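Local atomic coordinates of shikimate 5-dehydrogenase (Mycobacterium fortuitum subsp. fortuitum DSM 46621, PDB entry 4XIJ), a protein that probably catalyses the NADP-dependent interconversion of 3-dehydroshikimate and shikimate, the fourth of seven steps on the route to chorismate. Residues 263-267 with 268-272. Sequence-based numbering, arbitrary orientation.
With EDO (1,2-ethanediol), chain C; SO4 (sulfate ion), chain H.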
loop_
_atom_site.group_PDB
_atom_site.type_symbol
_atom_site.label_atom_id
_atom_site.label_comp_id
_atom_site.label_asym_id
_atom_site.label_seq_id
_atom_site.Cartn_x
_atom_site.Cartn_y
_atom_site.Cartn_z
ATOM N N MET A 263 -12.583 -2.150 -16.206
ATOM C CA MET A 263 -13.649 -3.037 -15.738
ATOM C C MET A 263 -13.606 -3.125 -14.208
ATOM O O MET A 263 -12.535 -2.992 -13.598
ATOM C CB MET A 263 -13.492 -4.421 -16.373
ATOM C CG MET A 263 -13.143 -4.333 -17.863
ATOM S SD MET A 263 -12.761 -5.937 -18.600
ATOM C CE MET A 263 -14.423 -6.478 -18.483
ATOM N N PRO A 264 -14.757 -3.350 -13.564
ATOM C CA PRO A 264 -14.765 -3.588 -12.110
ATOM C C PRO A 264 -13.878 -4.772 -11.729
ATOM O O PRO A 264 -13.820 -5.772 -12.464
ATOM C CB PRO A 264 -16.228 -3.876 -11.815
ATOM C CG PRO A 264 -16.956 -3.146 -12.933
ATOM C CD PRO A 264 -16.105 -3.375 -14.135
ATOM N N ALA A 265 -13.130 -4.637 -10.635
ATOM C CA ALA A 265 -12.231 -5.717 -10.219
ATOM C C ALA A 265 -13.016 -7.004 -9.973
ATOM O O ALA A 265 -14.044 -6.981 -9.342
ATOM C CB ALA A 265 -11.417 -5.311 -8.966
ATOM N N PRO A 266 -12.512 -8.146 -10.460
ATOM C CA PRO A 266 -13.185 -9.430 -10.212
ATOM C C PRO A 266 -12.712 -9.911 -8.845
ATOM O O PRO A 266 -11.699 -10.604 -8.713
ATOM C CB PRO A 266 -12.681 -10.319 -11.357
ATOM C CG PRO A 266 -11.270 -9.785 -11.628
ATOM C CD PRO A 266 -11.353 -8.278 -11.348
ATOM N N LYS A 267 -13.426 -9.506 -7.814
ATOM C CA LYS A 267 -12.829 -9.610 -6.473
ATOM C C LYS A 267 -12.686 -11.048 -5.986
ATOM O O LYS A 267 -11.677 -11.373 -5.350
ATOM C CB LYS A 267 -13.618 -8.791 -5.439
ATOM C CG LYS A 267 -13.637 -7.303 -5.753
ATOM C CD LYS A 267 -14.175 -6.441 -4.622
ATOM C CE LYS A 267 -13.912 -4.987 -4.924
ATOM N NZ LYS A 267 -14.355 -4.056 -3.818
ATOM N N GLU A 268 -13.657 -11.928 -6.267
ATOM C CA GLU A 268 -13.538 -13.300 -5.788
ATOM C C GLU A 268 -12.384 -13.984 -6.494
ATOM O O GLU A 268 -11.649 -14.797 -5.894
ATOM C CB GLU A 268 -14.848 -14.081 -5.966
ATOM C CG GLU A 268 -15.885 -13.739 -4.857
ATOM C CD GLU A 268 -15.483 -14.222 -3.439
ATOM O OE1 GLU A 268 -15.693 -15.450 -3.146
ATOM O OE2 GLU A 268 -14.996 -13.395 -2.626
ATOM N N ALA A 269 -12.224 -13.717 -7.786
ATOM C CA ALA A 269 -11.133 -14.357 -8.546
ATOM C C ALA A 269 -9.789 -13.882 -7.978
ATOM O O ALA A 269 -8.859 -14.676 -7.833
ATOM C CB ALA A 269 -11.260 -14.020 -10.012
ATOM N N MET A 270 -9.678 -12.604 -7.641
ATOM C CA MET A 270 -8.418 -12.101 -7.080
ATOM C C MET A 270 -8.174 -12.638 -5.671
ATOM O O MET A 270 -7.034 -12.932 -5.307
ATOM C CB MET A 270 -8.431 -10.563 -7.111
ATOM C CG MET A 270 -8.384 -10.090 -8.571
ATOM S SD MET A 270 -8.455 -8.304 -8.743
ATOM C CE MET A 270 -6.801 -7.806 -8.168
ATOM N N ARG A 271 -9.245 -12.781 -4.883
ATOM C CA ARG A 271 -9.078 -13.430 -3.569
ATOM C C ARG A 271 -8.571 -14.867 -3.694
ATOM O O ARG A 271 -7.809 -15.328 -2.802
ATOM C CB ARG A 271 -10.369 -13.412 -2.750
ATOM C CG ARG A 271 -10.746 -11.989 -2.278
ATOM C CD ARG A 271 -12.114 -11.974 -1.568
ATOM N NE ARG A 271 -12.447 -10.610 -1.174
ATOM C CZ ARG A 271 -13.536 -9.954 -1.579
ATOM N NH1 ARG A 271 -13.730 -8.710 -1.167
ATOM N NH2 ARG A 271 -14.434 -10.555 -2.362
ATOM N N ALA A 272 -9.010 -15.590 -4.730
ATOM C CA ALA A 272 -8.535 -16.957 -4.916
ATOM C C ALA A 272 -7.033 -16.997 -5.165
ATOM O O ALA A 272 -6.391 -17.994 -4.871
ATOM C CB ALA A 272 -9.305 -17.653 -6.084
HETATM C C1 EDO C . -16.509 -11.032 -6.981
HETATM O O1 EDO C . -15.974 -11.835 -7.974
HETATM C C2 EDO C . -17.178 -9.948 -7.757
HETATM O O2 EDO C . -16.294 -8.823 -7.743
HETATM S S SO4 H . -17.022 -7.559 -1.859
HETATM O O1 SO4 H . -16.606 -8.641 -2.783
HETATM O O2 SO4 H . -17.916 -8.110 -0.823
HETATM O O3 SO4 H . -17.757 -6.536 -2.621
HETATM O O4 SO4 H . -15.853 -6.930 -1.216
#
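P266 and M270 meet at the first turn of helix 267-272: the amide N of M270 donates to O of P266 (3.0 Å), and the ring carbon CD of P266 lies 3.9 Å from the sulfur SD of M270. CB of A265 touches the same sulfur, while CB of P266 faces CB of A269 at 4.2 Å. One residue on, N of R271 donates to O of K267 (2.8 Å). The R271 chain, extended from CG to NE, brings one face of its guanidinium against CB of K267, NH2 lying 3.6 Å away. OE2 of E268, in a chain bent at chi2 (-68°), accepts from NH2 of R271 through its anti lone pair in a 2.9 Å salt bridge. P266 is the N-cap of this last helix of the chain, which follows helix 246-261 and packs on helix 28-38 of the substrate-binding family region; it also centres an inverse gamma turn. In the first turn, N of K267 and N of E268 donate to O2 and O1 of a 1,2-ethanediol, which, like the nearby sulfate, probably comes from the crystallisation liquor. At the guanidinium edge, sulfate O4 accepts from NH1 of R271 (2.8 Å) and O1 from NH2. Its negative charge probably eases the proximity of the like-charged K267 and R271. On the inner side, P266 and M270 rest on A35, M270 also packs on A253 and F254, and E258 accepts from N of A265.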